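Local coordinates for protein homospermidine synthase (Legionella pneumophila subsp. pneumophila str. Philadelphia 1, PDB 2PH5) that binds NAD and probably acts as a homospermidine synthase, a transferase that forms the polyamine homospermidine, at residues S79-N84 and K106-I111; T148-L153 and H410-I415; H293-S298 and E417-D422. All coordinates share one frame; numbering follows the deposited sequence.

Interaction 1: residues S79-N84 and K106-I111; sequences STLEEN and KGALYI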
ATOM      1  N   SER A  79      -0.532 -43.712  18.228  1.00 40.45           N
ATOM      2  CA  SER A  79      -1.570 -44.390  18.991  1.00 42.82           C
ATOM      3  C   SER A  79      -2.959 -43.890  18.666  1.00 42.32           C
ATOM      4  O   SER A  79      -3.949 -44.369  19.220  1.00 43.10           O
ATOM      5  CB  SER A  79      -1.323 -44.219  20.487  1.00 44.01           C
ATOM      6  OG  SER A  79      -0.086 -44.806  20.845  1.00 49.95           O
ATOM      7  N   THR A  80      -3.038 -42.931  17.757  1.00 40.17           N
ATOM      8  CA  THR A  80      -4.325 -42.377  17.409  1.00 38.45           C
ATOM      9  C   THR A  80      -4.804 -42.832  16.034  1.00 36.27           C
ATOM     10  O   THR A  80      -5.951 -42.588  15.664  1.00 35.47           O
ATOM     11  CB  THR A  80      -4.265 -40.839  17.468  1.00 39.25           C
ATOM     12  OG1 THR A  80      -5.570 -40.326  17.729  1.00 43.07           O
ATOM     13  CG2 THR A  80      -3.755 -40.274  16.151  1.00 40.14           C
ATOM     14  N   LEU A  81      -3.930 -43.509  15.291  1.00 34.89           N
ATOM     15  CA  LEU A  81      -4.261 -43.995  13.945  1.00 36.17           C
ATOM     16  C   LEU A  81      -4.349 -45.513  13.782  1.00 37.29           C
ATOM     17  O   LEU A  81      -3.406 -46.235  14.096  1.00 36.84           O
ATOM     18  CB  LEU A  81      -3.246 -43.464  12.935  1.00 32.39           C
ATOM     19  CG  LEU A  81      -3.287 -41.973  12.666  1.00 32.34           C
ATOM     20  CD1 LEU A  81      -2.113 -41.609  11.778  1.00 32.60           C
ATOM     21  CD2 LEU A  81      -4.616 -41.589  12.026  1.00 29.52           C
ATOM     22  N   GLU A  82      -5.483 -45.980  13.266  1.00 39.72           N
ATOM     23  CA  GLU A  82      -5.715 -47.404  13.022  1.00 42.46           C
ATOM     24  C   GLU A  82      -5.776 -47.586  11.503  1.00 41.81           C
ATOM     25  O   GLU A  82      -5.901 -46.609  10.758  1.00 43.36           O
ATOM     26  CB  GLU A  82      -7.043 -47.844  13.655  1.00 46.60           C
ATOM     27  CG  GLU A  82      -6.999 -49.174  14.421  1.00 51.40           C
ATOM     28  CD  GLU A  82      -6.526 -49.017  15.865  1.00 54.48           C
ATOM     29  OE1 GLU A  82      -6.542 -50.019  16.622  1.00 55.84           O
ATOM     30  OE2 GLU A  82      -6.137 -47.892  16.246  1.00 56.03           O
ATOM     31  N   GLU A  83      -5.693 -48.821  11.030  1.00 41.08           N
ATOM     32  CA  GLU A  83      -5.735 -49.050   9.592  1.00 41.02           C
ATOM     33  C   GLU A  83      -6.988 -48.439   8.957  1.00 39.26           C
ATOM     34  O   GLU A  83      -8.101 -48.624   9.449  1.00 40.15           O
ATOM     35  CB  GLU A  83      -5.654 -50.554   9.302  1.00 43.39           C
ATOM     36  CG  GLU A  83      -5.779 -50.901   7.828  1.00 47.58           C
ATOM     37  CD  GLU A  83      -4.942 -52.107   7.427  1.00 50.62           C
ATOM     38  OE1 GLU A  83      -3.688 -52.018   7.503  1.00 52.04           O
ATOM     39  OE2 GLU A  83      -5.535 -53.141   7.032  1.00 50.72           O
ATOM     40  N   ASN A  84      -6.789 -47.689   7.875  1.00 37.41           N
ATOM     41  CA  ASN A  84      -7.882 -47.029   7.146  1.00 36.02           C
ATOM     42  C   ASN A  84      -8.348 -45.696   7.720  1.00 33.66           C
ATOM     43  O   ASN A  84      -9.284 -45.087   7.200  1.00 30.89           O
ATOM     44  CB  ASN A  84      -9.081 -47.967   7.014  1.00 35.53           C
ATOM     45  CG  ASN A  84      -8.747 -49.198   6.226  1.00 37.28           C
ATOM     46  OD1 ASN A  84      -8.247 -49.103   5.096  1.00 36.17           O
ATOM     47  ND2 ASN A  84      -9.006 -50.372   6.812  1.00 36.23           N
ATOM     48  N   LYS A 106       0.942 -47.275   9.763  1.00 31.36           N
ATOM     49  CA  LYS A 106      -0.330 -47.517  10.423  1.00 28.50           C
ATOM     50  C   LYS A 106      -1.433 -47.873   9.439  1.00 27.94           C
ATOM     51  O   LYS A 106      -2.548 -48.208   9.840  1.00 27.37           O
ATOM     52  CB  LYS A 106      -0.716 -46.281  11.233  1.00 30.46           C
ATOM     53  CG  LYS A 106      -0.461 -46.399  12.733  1.00 32.63           C
ATOM     54  CD  LYS A 106       0.944 -46.863  13.091  1.00 33.81           C
ATOM     55  CE  LYS A 106       1.051 -47.072  14.594  1.00 34.36           C
ATOM     56  NZ  LYS A 106      -0.054 -47.959  15.057  1.00 34.21           N
ATOM     57  N   GLY A 107      -1.109 -47.813   8.151  1.00 26.43           N
ATOM     58  CA  GLY A 107      -2.090 -48.115   7.129  1.00 25.32           C
ATOM     59  C   GLY A 107      -3.174 -47.050   7.045  1.00 25.35           C
ATOM     60  O   GLY A 107      -4.274 -47.324   6.561  1.00 25.96           O
ATOM     61  N   ALA A 108      -2.874 -45.836   7.507  1.00 22.59           N
ATOM     62  CA  ALA A 108      -3.851 -44.742   7.476  1.00 22.97           C
ATOM     63  C   ALA A 108      -3.636 -43.746   6.329  1.00 21.62           C
ATOM     64  O   ALA A 108      -2.515 -43.564   5.850  1.00 22.87           O
ATOM     65  CB  ALA A 108      -3.840 -44.005   8.815  1.00 21.84           C
ATOM     66  N   LEU A 109      -4.722 -43.122   5.882  1.00 19.64           N
ATOM     67  CA  LEU A 109      -4.679 -42.135   4.804  1.00 18.80           C
ATOM     68  C   LEU A 109      -4.055 -40.838   5.307  1.00 17.65           C
ATOM     69  O   LEU A 109      -3.952 -40.608   6.511  1.00 15.23           O
ATOM     70  CB  LEU A 109      -6.099 -41.843   4.301  1.00 19.30           C
ATOM     71  CG  LEU A 109      -6.618 -42.596   3.074  1.00 23.20           C
ATOM     72  CD1 LEU A 109      -5.790 -43.870   2.818  1.00 22.51           C
ATOM     73  CD2 LEU A 109      -8.089 -42.909   3.289  1.00 19.15           C
ATOM     74  N   TYR A 110      -3.660 -39.971   4.390  1.00 18.53           N
ATOM     75  CA  TYR A 110      -3.053 -38.720   4.805  1.00 18.60           C
ATOM     76  C   TYR A 110      -3.218 -37.681   3.720  1.00 18.76           C
ATOM     77  O   TYR A 110      -3.261 -38.027   2.540  1.00 21.44           O
ATOM     78  CB  TYR A 110      -1.562 -38.939   5.094  1.00 17.69           C
ATOM     79  CG  TYR A 110      -0.765 -37.669   5.298  1.00 17.33           C
ATOM     80  CD1 TYR A 110      -0.438 -36.844   4.218  1.00 15.79           C
ATOM     81  CD2 TYR A 110      -0.313 -37.304   6.565  1.00 18.85           C
ATOM     82  CE1 TYR A 110       0.320 -35.693   4.390  1.00 15.53           C
ATOM     83  CE2 TYR A 110       0.450 -36.150   6.748  1.00 19.14           C
ATOM     84  CZ  TYR A 110       0.764 -35.352   5.648  1.00 17.66           C
ATOM     85  OH  TYR A 110       1.550 -34.234   5.804  1.00 19.80           O
ATOM     86  N   ILE A 111      -3.327 -36.419   4.134  1.00 16.49           N
ATOM     87  CA  ILE A 111      -3.447 -35.283   3.227  1.00 15.75           C
ATOM     88  C   ILE A 111      -2.877 -34.040   3.919  1.00 15.89           C
ATOM     89  O   ILE A 111      -2.812 -33.989   5.141  1.00 17.11           O
ATOM     90  CB  ILE A 111      -4.927 -34.977   2.868  1.00 15.77           C
ATOM     91  CG1 ILE A 111      -4.994 -33.860   1.830  1.00 13.40           C
ATOM     92  CG2 ILE A 111      -5.687 -34.484   4.093  1.00 14.34           C
ATOM     93  CD1 ILE A 111      -6.367 -33.663   1.245  1.00 11.14           C
TER
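Asn84 and Gly107 are joined by the one hydrogen bond between residues 79-84 and 106-111: Asn84 N donates to Gly107 O at 2.9 Å in a nearly straight bond (168°). One residue back on each side a weaker polar contact follows, the CA-H of Glu83 facing Lys106 O with CA and O 3.3 Å apart.

Leu81 carries the apolar contact. It has CG beside its backbone N (chi1 -69°) and brings both methyls to Ala108 CB, Leu81 CD2 lying 4.1 Å from it. Leu81 also packs on Val17 of strand 16-19 and on Cys103 of helix 96-106. Separately, a methylene meets a carbonyl where Lys106 passes Leu81 with the root of its chain, Lys106 CG standing 3.2 Å from Leu81 O.

Charge contributes little directly, since Lys106 NZ and Glu82 OE2 stay 6.2 Å apart; Glu82 has a long, weak ion pair with Arg15 instead.

Gly107 ends helix 96-106 in a Schellman motif, with positive phi (69°), and the carbonyls of Lys106 and Gly107 at this helix end face the loop ahead of strand 86-89. In this Rossmann-type NAD-binding region the pairing of loop and helix end thus rests on backbone polarity and a small buried apolar patch rather than on ion pairs.

Interaction 2: residues T148-L153 and H410-I415; sequences TQKTAL and HPDEGI
Thr151 holds OG1 anti to its carbonyl carbon, beside its own N (chi1 -61°), which sets the hydroxyl inside the turn formed by His410 to Glu413. There Glu413 N gives OG1 a weak bond of 2.6 Å, bent to 127° at the hydrogen; OG1 also lies against His410 O, but so closely that the length of that bond is doubtful. Lys150 bends at chi2 (-65°), bringing CD to 3.2 Å from Pro411 O. Beyond the bend it runs side by side with Asp412, pointing the same way, and Lys150 NZ forms a weak salt bridge with Asp412 OD1 at 3.4 Å.

Backbone bonds carry the rest. Thr151 N donates to Pro411 O at 2.7 Å and Ala152 N to Gly414 O at 2.9 Å, while Gly414 N reaches Gln149 O only weakly. Gly414, with positive phi, turns its CA-H to Lys150 O. Ala152 CB and Ile415 CG1 meet at 4.2 Å on one face of the sheet, where Ile415 also packs on Ile100 of helix 96-106.

The backbone bonds of Ala152 to Gly414 and Val416 make Ala152 and Ile415 a parallel bridge, by which strand 415-416, from the C-terminal domain family region, becomes the outermost strand, within this chain, of the Rossmann-type parallel sheet.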
ATOM      1  N   THR A 148       6.030 -46.196   0.002  1.00 63.11           N
ATOM      2  CA  THR A 148       4.805 -46.342   0.773  1.00 58.67           C
ATOM      3  C   THR A 148       3.698 -46.839  -0.144  1.00 56.10           C
ATOM      4  O   THR A 148       3.764 -46.658  -1.359  1.00 55.27           O
ATOM      5  CB  THR A 148       4.380 -45.010   1.398  1.00 58.68           C
ATOM      6  OG1 THR A 148       4.231 -44.024   0.371  1.00 58.07           O
ATOM      7  CG2 THR A 148       5.428 -44.541   2.393  1.00 58.73           C
ATOM      8  N   GLN A 149       2.686 -47.465   0.447  1.00 53.12           N
ATOM      9  CA  GLN A 149       1.560 -48.009  -0.299  1.00 51.37           C
ATOM     10  C   GLN A 149       0.334 -47.115  -0.145  1.00 49.11           C
ATOM     11  O   GLN A 149      -0.308 -46.740  -1.130  1.00 49.82           O
ATOM     12  CB  GLN A 149       1.249 -49.423   0.209  1.00 54.09           C
ATOM     13  CG  GLN A 149       0.918 -50.451  -0.875  1.00 58.04           C
ATOM     14  CD  GLN A 149      -0.577 -50.651  -1.085  1.00 59.79           C
ATOM     15  OE1 GLN A 149      -1.304 -51.031  -0.160  1.00 59.88           O
ATOM     16  NE2 GLN A 149      -1.041 -50.405  -2.306  1.00 60.24           N
ATOM     17  N   LYS A 150       0.018 -46.774   1.101  1.00 45.49           N
ATOM     18  CA  LYS A 150      -1.132 -45.928   1.414  1.00 40.03           C
ATOM     19  C   LYS A 150      -1.050 -44.545   0.772  1.00 36.86           C
ATOM     20  O   LYS A 150       0.026 -43.955   0.680  1.00 36.06           O
ATOM     21  CB  LYS A 150      -1.281 -45.822   2.933  1.00 39.84           C
ATOM     22  CG  LYS A 150      -1.980 -47.023   3.539  1.00 37.10           C
ATOM     23  CD  LYS A 150      -3.402 -47.069   3.029  1.00 36.73           C
ATOM     24  CE  LYS A 150      -4.133 -48.297   3.480  1.00 38.54           C
ATOM     25  NZ  LYS A 150      -5.510 -48.257   2.924  1.00 39.56           N
ATOM     26  N   THR A 151      -2.195 -44.040   0.325  1.00 32.52           N
ATOM     27  CA  THR A 151      -2.256 -42.741  -0.340  1.00 29.97           C
ATOM     28  C   THR A 151      -1.969 -41.553   0.576  1.00 29.62           C
ATOM     29  O   THR A 151      -2.463 -41.474   1.702  1.00 27.84           O
ATOM     30  CB  THR A 151      -3.633 -42.528  -1.011  1.00 28.44           C
ATOM     31  OG1 THR A 151      -3.837 -43.547  -1.993  1.00 29.06           O
ATOM     32  CG2 THR A 151      -3.706 -41.166  -1.686  1.00 26.06           C
ATOM     33  N   ALA A 152      -1.156 -40.636   0.074  1.00 26.97           N
ATOM     34  CA  ALA A 152      -0.804 -39.442   0.808  1.00 27.13           C
ATOM     35  C   ALA A 152      -0.833 -38.285  -0.181  1.00 26.71           C
ATOM     36  O   ALA A 152       0.126 -38.078  -0.934  1.00 27.37           O
ATOM     37  CB  ALA A 152       0.592 -39.593   1.414  1.00 29.64           C
ATOM     38  N   LEU A 153      -1.950 -37.562  -0.198  1.00 24.19           N
ATOM     39  CA  LEU A 153      -2.143 -36.424  -1.094  1.00 23.07           C
ATOM     40  C   LEU A 153      -1.467 -35.202  -0.490  1.00 23.00           C
ATOM     41  O   LEU A 153      -1.837 -34.756   0.593  1.00 24.10           O
ATOM     42  CB  LEU A 153      -3.643 -36.144  -1.270  1.00 23.77           C
ATOM     43  CG  LEU A 153      -4.057 -35.181  -2.394  1.00 23.35           C
ATOM     44  CD1 LEU A 153      -3.616 -35.749  -3.737  1.00 22.61           C
ATOM     45  CD2 LEU A 153      -5.565 -34.975  -2.375  1.00 22.43           C
ATOM     46  N   HIS A 410      -9.455 -44.056  -3.184  1.00 37.81           N
ATOM     47  CA  HIS A 410      -8.177 -44.359  -3.820  1.00 35.59           C
ATOM     48  C   HIS A 410      -7.156 -44.372  -2.682  1.00 34.87           C
ATOM     49  O   HIS A 410      -6.176 -43.640  -2.713  1.00 34.16           O
ATOM     50  CB  HIS A 410      -7.791 -43.276  -4.828  1.00 35.56           C
ATOM     51  CG  HIS A 410      -8.795 -43.069  -5.918  1.00 35.69           C
ATOM     52  ND1 HIS A 410      -9.681 -42.012  -5.928  1.00 34.92           N
ATOM     53  CD2 HIS A 410      -9.049 -43.783  -7.039  1.00 36.53           C
ATOM     54  CE1 HIS A 410     -10.435 -42.085  -7.009  1.00 35.17           C
ATOM     55  NE2 HIS A 410     -10.073 -43.150  -7.701  1.00 34.61           N
ATOM     56  N   PRO A 411      -7.374 -45.223  -1.665  1.00 34.87           N
ATOM     57  CA  PRO A 411      -6.496 -45.338  -0.499  1.00 34.37           C
ATOM     58  C   PRO A 411      -5.107 -45.920  -0.698  1.00 34.45           C
ATOM     59  O   PRO A 411      -4.262 -45.816   0.187  1.00 34.44           O
ATOM     60  CB  PRO A 411      -7.332 -46.173   0.463  1.00 35.51           C
ATOM     61  CG  PRO A 411      -8.031 -47.110  -0.454  1.00 34.78           C
ATOM     62  CD  PRO A 411      -8.481 -46.197  -1.578  1.00 35.48           C
ATOM     63  N   ASP A 412      -4.858 -46.528  -1.848  1.00 35.36           N
ATOM     64  CA  ASP A 412      -3.552 -47.134  -2.081  1.00 36.40           C
ATOM     65  C   ASP A 412      -2.907 -46.600  -3.347  1.00 37.78           C
ATOM     66  O   ASP A 412      -2.815 -47.296  -4.351  1.00 39.11           O
ATOM     67  CB  ASP A 412      -3.717 -48.651  -2.138  1.00 34.84           C
ATOM     68  CG  ASP A 412      -4.347 -49.202  -0.867  1.00 36.88           C
ATOM     69  OD1 ASP A 412      -3.672 -49.197   0.186  1.00 36.95           O
ATOM     70  OD2 ASP A 412      -5.520 -49.624  -0.909  1.00 37.44           O
ATOM     71  N   GLU A 413      -2.449 -45.353  -3.282  1.00 37.83           N
ATOM     72  CA  GLU A 413      -1.827 -44.710  -4.430  1.00 35.23           C
ATOM     73  C   GLU A 413      -0.452 -44.155  -4.092  1.00 33.80           C
ATOM     74  O   GLU A 413       0.251 -43.629  -4.957  1.00 33.18           O
ATOM     75  CB  GLU A 413      -2.735 -43.591  -4.936  1.00 35.49           C
ATOM     76  CG  GLU A 413      -4.136 -44.056  -5.319  1.00 37.30           C
ATOM     77  CD  GLU A 413      -4.136 -45.051  -6.474  1.00 37.44           C
ATOM     78  OE1 GLU A 413      -3.652 -44.696  -7.569  1.00 36.88           O
ATOM     79  OE2 GLU A 413      -4.624 -46.187  -6.281  1.00 37.61           O
ATOM     80  N   GLY A 414      -0.072 -44.291  -2.827  1.00 32.96           N
ATOM     81  CA  GLY A 414       1.217 -43.792  -2.392  1.00 30.84           C
ATOM     82  C   GLY A 414       1.219 -42.280  -2.329  1.00 29.61           C
ATOM     83  O   GLY A 414       0.166 -41.644  -2.306  1.00 29.30           O
ATOM     84  N   ILE A 415       2.408 -41.703  -2.292  1.00 27.85           N
ATOM     85  CA  ILE A 415       2.524 -40.268  -2.238  1.00 29.65           C
ATOM     86  C   ILE A 415       2.109 -39.678  -3.585  1.00 29.97           C
ATOM     87  O   ILE A 415       2.699 -39.997  -4.612  1.00 32.69           O
ATOM     88  CB  ILE A 415       3.964 -39.852  -1.900  1.00 28.31           C
ATOM     89  CG1 ILE A 415       4.270 -40.183  -0.438  1.00 32.18           C
ATOM     90  CG2 ILE A 415       4.146 -38.377  -2.143  1.00 30.83           C
ATOM     91  CD1 ILE A 415       5.573 -39.564   0.079  1.00 33.65           C
TER

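Interaction 3: residues H293-S298 and E417-D422; sequences HAETIS and EPEEVD
Glu419 OE2 receives Ser298 OG on its syn lone pair, a hydrogen bond of 3.1 Å that spans this buried contact. The serine hydroxyl lies between its backbone N and carbonyl carbon (chi1 58°), and the Glu419 chain is bent at chi2 (86°). Glu295 extends straight beyond CG and comes tip to tip with Pro418 and Glu419. Glu295 OE1 lies 3.0 Å from Pro418 CG and 3.7 Å from Glu419 OE1, the two carboxylates being turned almost perpendicular (85°). Two like-charged groups thus come close, an approach probably eased by the hydrogen bonds that each accepts.

The next shell fixes these groups. Glu295 OE2 accepts a hydrogen bond from Gly161 N in the first turn of helix 158-176, and Glu295 and Glu419 both pack on Ser164 of that helix. Glu417, near Ser298, makes a salt bridge with Arg138, against which Ser298 also packs.

Residues 418-420 form a 3-10 turn, with Glu420 N bonded to Glu417 O at 2.8 Å; in return Glu420 OE1 takes Glu417 N at 2.7 Å. Asp422 then stands at the N-cap of helix 423-430.

Glu295 also touches Pro160, an NAD-binding residue, and its side chain is about 7 Å from the bound NAD, consistent with Glu295 lying in the second shell of the cofactor site, with Glu419 next to it.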
ATOM      1  N   HIS A 293       5.914 -19.517  -4.239  1.00 46.42           N
ATOM      2  CA  HIS A 293       5.098 -20.674  -3.837  1.00 51.26           C
ATOM      3  C   HIS A 293       5.735 -22.025  -4.158  1.00 53.27           C
ATOM      4  O   HIS A 293       6.777 -22.103  -4.816  1.00 54.08           O
ATOM      5  CB  HIS A 293       3.690 -20.604  -4.434  1.00 52.63           C
ATOM      6  CG  HIS A 293       2.617 -20.332  -3.421  1.00 52.87           C
ATOM      7  ND1 HIS A 293       2.261 -21.240  -2.444  1.00 51.93           N
ATOM      8  CD2 HIS A 293       1.821 -19.253  -3.236  1.00 52.24           C
ATOM      9  CE1 HIS A 293       1.292 -20.732  -1.705  1.00 52.46           C
ATOM     10  NE2 HIS A 293       1.005 -19.525  -2.164  1.00 51.86           N
ATOM     11  N   ALA A 294       5.101 -23.092  -3.688  1.00 55.21           N
ATOM     12  CA  ALA A 294       5.625 -24.439  -3.899  1.00 57.02           C
ATOM     13  C   ALA A 294       5.307 -24.999  -5.275  1.00 57.15           C
ATOM     14  O   ALA A 294       6.204 -25.436  -5.998  1.00 59.40           O
ATOM     15  CB  ALA A 294       5.085 -25.379  -2.820  1.00 57.52           C
ATOM     16  N   GLU A 295       4.025 -24.977  -5.626  1.00 56.71           N
ATOM     17  CA  GLU A 295       3.554 -25.506  -6.900  1.00 56.18           C
ATOM     18  C   GLU A 295       4.064 -24.774  -8.144  1.00 54.88           C
ATOM     19  O   GLU A 295       3.484 -24.906  -9.224  1.00 55.24           O
ATOM     20  CB  GLU A 295       2.018 -25.537  -6.915  1.00 58.38           C
ATOM     21  CG  GLU A 295       1.420 -26.931  -7.134  1.00 59.62           C
ATOM     22  CD  GLU A 295      -0.102 -26.932  -7.195  1.00 59.15           C
ATOM     23  OE1 GLU A 295      -0.684 -28.009  -7.442  1.00 62.12           O
ATOM     24  OE2 GLU A 295      -0.717 -25.866  -6.998  1.00 56.85           O
ATOM     25  N   THR A 296       5.133 -23.997  -8.000  1.00 51.10           N
ATOM     26  CA  THR A 296       5.683 -23.286  -9.148  1.00 47.16           C
ATOM     27  C   THR A 296       6.594 -24.237  -9.919  1.00 44.83           C
ATOM     28  O   THR A 296       6.471 -24.381 -11.132  1.00 43.66           O
ATOM     29  CB  THR A 296       6.506 -22.047  -8.727  1.00 47.16           C
ATOM     30  OG1 THR A 296       5.670 -21.145  -7.996  1.00 48.32           O
ATOM     31  CG2 THR A 296       7.058 -21.335  -9.949  1.00 45.48           C
ATOM     32  N   ILE A 297       7.496 -24.897  -9.202  1.00 41.34           N
ATOM     33  CA  ILE A 297       8.421 -25.825  -9.830  1.00 39.83           C
ATOM     34  C   ILE A 297       7.722 -27.092 -10.314  1.00 39.08           C
ATOM     35  O   ILE A 297       8.011 -27.602 -11.399  1.00 35.56           O
ATOM     36  CB  ILE A 297       9.540 -26.215  -8.861  1.00 40.93           C
ATOM     37  CG1 ILE A 297      10.168 -24.950  -8.271  1.00 42.24           C
ATOM     38  CG2 ILE A 297      10.575 -27.077  -9.578  1.00 40.98           C
ATOM     39  CD1 ILE A 297      10.514 -23.886  -9.296  1.00 42.12           C
ATOM     40  N   SER A 298       6.798 -27.593  -9.501  1.00 39.62           N
ATOM     41  CA  SER A 298       6.058 -28.797  -9.845  1.00 40.37           C
ATOM     42  C   SER A 298       5.200 -28.588 -11.095  1.00 40.46           C
ATOM     43  O   SER A 298       5.137 -29.461 -11.958  1.00 42.38           O
ATOM     44  CB  SER A 298       5.182 -29.229  -8.667  1.00 40.36           C
ATOM     45  OG  SER A 298       4.278 -28.200  -8.302  1.00 44.55           O
ATOM     46  N   GLU A 417       0.722 -36.048  -5.885  1.00 27.79           N
ATOM     47  CA  GLU A 417       0.590 -34.593  -5.949  1.00 27.29           C
ATOM     48  C   GLU A 417      -0.669 -34.249  -6.726  1.00 26.92           C
ATOM     49  O   GLU A 417      -1.122 -35.030  -7.556  1.00 26.03           O
ATOM     50  CB  GLU A 417       1.807 -33.974  -6.618  1.00 27.21           C
ATOM     51  CG  GLU A 417       3.055 -34.118  -5.786  1.00 31.09           C
ATOM     52  CD  GLU A 417       4.246 -33.410  -6.382  1.00 33.20           C
ATOM     53  OE1 GLU A 417       4.640 -33.758  -7.518  1.00 34.93           O
ATOM     54  OE2 GLU A 417       4.787 -32.502  -5.711  1.00 33.04           O
ATOM     55  N   PRO A 418      -1.247 -33.066  -6.472  1.00 28.53           N
ATOM     56  CA  PRO A 418      -2.467 -32.688  -7.186  1.00 30.36           C
ATOM     57  C   PRO A 418      -2.417 -32.845  -8.707  1.00 32.36           C
ATOM     58  O   PRO A 418      -3.446 -33.100  -9.330  1.00 33.35           O
ATOM     59  CB  PRO A 418      -2.708 -31.249  -6.722  1.00 29.87           C
ATOM     60  CG  PRO A 418      -1.344 -30.766  -6.330  1.00 29.46           C
ATOM     61  CD  PRO A 418      -0.756 -31.954  -5.639  1.00 27.93           C
ATOM     62  N   GLU A 419      -1.231 -32.720  -9.303  1.00 34.22           N
ATOM     63  CA  GLU A 419      -1.097 -32.874 -10.754  1.00 35.71           C
ATOM     64  C   GLU A 419      -1.454 -34.280 -11.231  1.00 36.36           C
ATOM     65  O   GLU A 419      -1.853 -34.472 -12.382  1.00 37.61           O
ATOM     66  CB  GLU A 419       0.324 -32.540 -11.219  1.00 35.86           C
ATOM     67  CG  GLU A 419       0.653 -31.056 -11.190  1.00 37.48           C
ATOM     68  CD  GLU A 419       1.151 -30.595  -9.836  1.00 38.23           C
ATOM     69  OE1 GLU A 419       0.684 -31.136  -8.810  1.00 38.46           O
ATOM     70  OE2 GLU A 419       2.005 -29.685  -9.805  1.00 37.46           O
ATOM     71  N   GLU A 420      -1.303 -35.256 -10.343  1.00 35.55           N
ATOM     72  CA  GLU A 420      -1.608 -36.641 -10.661  1.00 35.73           C
ATOM     73  C   GLU A 420      -3.072 -37.008 -10.401  1.00 37.23           C
ATOM     74  O   GLU A 420      -3.458 -38.175 -10.533  1.00 38.52           O
ATOM     75  CB  GLU A 420      -0.711 -37.564  -9.847  1.00 35.93           C
ATOM     76  CG  GLU A 420       0.763 -37.443 -10.162  1.00 39.37           C
ATOM     77  CD  GLU A 420       1.626 -38.038  -9.065  1.00 42.83           C
ATOM     78  OE1 GLU A 420       1.810 -37.364  -8.028  1.00 44.04           O
ATOM     79  OE2 GLU A 420       2.106 -39.182  -9.230  1.00 45.91           O
ATOM     80  N   VAL A 421      -3.887 -36.023 -10.033  1.00 35.39           N
ATOM     81  CA  VAL A 421      -5.301 -36.265  -9.755  1.00 34.78           C
ATOM     82  C   VAL A 421      -6.192 -35.719 -10.869  1.00 35.12           C
ATOM     83  O   VAL A 421      -5.914 -34.656 -11.438  1.00 35.83           O
ATOM     84  CB  VAL A 421      -5.705 -35.612  -8.407  1.00 35.63           C
ATOM     85  CG1 VAL A 421      -7.138 -35.975  -8.038  1.00 31.54           C
ATOM     86  CG2 VAL A 421      -4.738 -36.051  -7.323  1.00 35.66           C
ATOM     87  N   ASP A 422      -7.262 -36.450 -11.175  1.00 34.50           N
ATOM     88  CA  ASP A 422      -8.209 -36.064 -12.224  1.00 34.16           C
ATOM     89  C   ASP A 422      -8.912 -34.758 -11.851  1.00 32.39           C
ATOM     90  O   ASP A 422      -9.700 -34.710 -10.904  1.00 31.19           O
ATOM     91  CB  ASP A 422      -9.234 -37.191 -12.423  1.00 35.66           C
ATOM     92  CG  ASP A 422     -10.264 -36.863 -13.478  1.00 38.78           C
ATOM     93  OD1 ASP A 422      -9.876 -36.349 -14.554  1.00 42.23           O
ATOM     94  OD2 ASP A 422     -11.455 -37.131 -13.241  1.00 39.31           O
TER

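From the N terminus, interaction 1 closes first, a short loop of 21 residues between 79-84 and 106-111 that runs through strand 86-89 and helix 96-106. Interactions 2 and 3 open after it and cross: 148-153 pairs with 410-415, while 293-298, lying within that long excursion, pairs with 417-422 just beyond its end. Interactions 1 and 2 touch, since strands 109-112 and 152-153 are neighbours in the parallel sheet, where Tyr110 O and Leu153 N are probably hydrogen-bonded. Interaction 3 meets interaction 2 through packing of Leu153 on Val421. Together the crossing pair ties the returning chain to both the Rossmann-type sheet and helix 295-302.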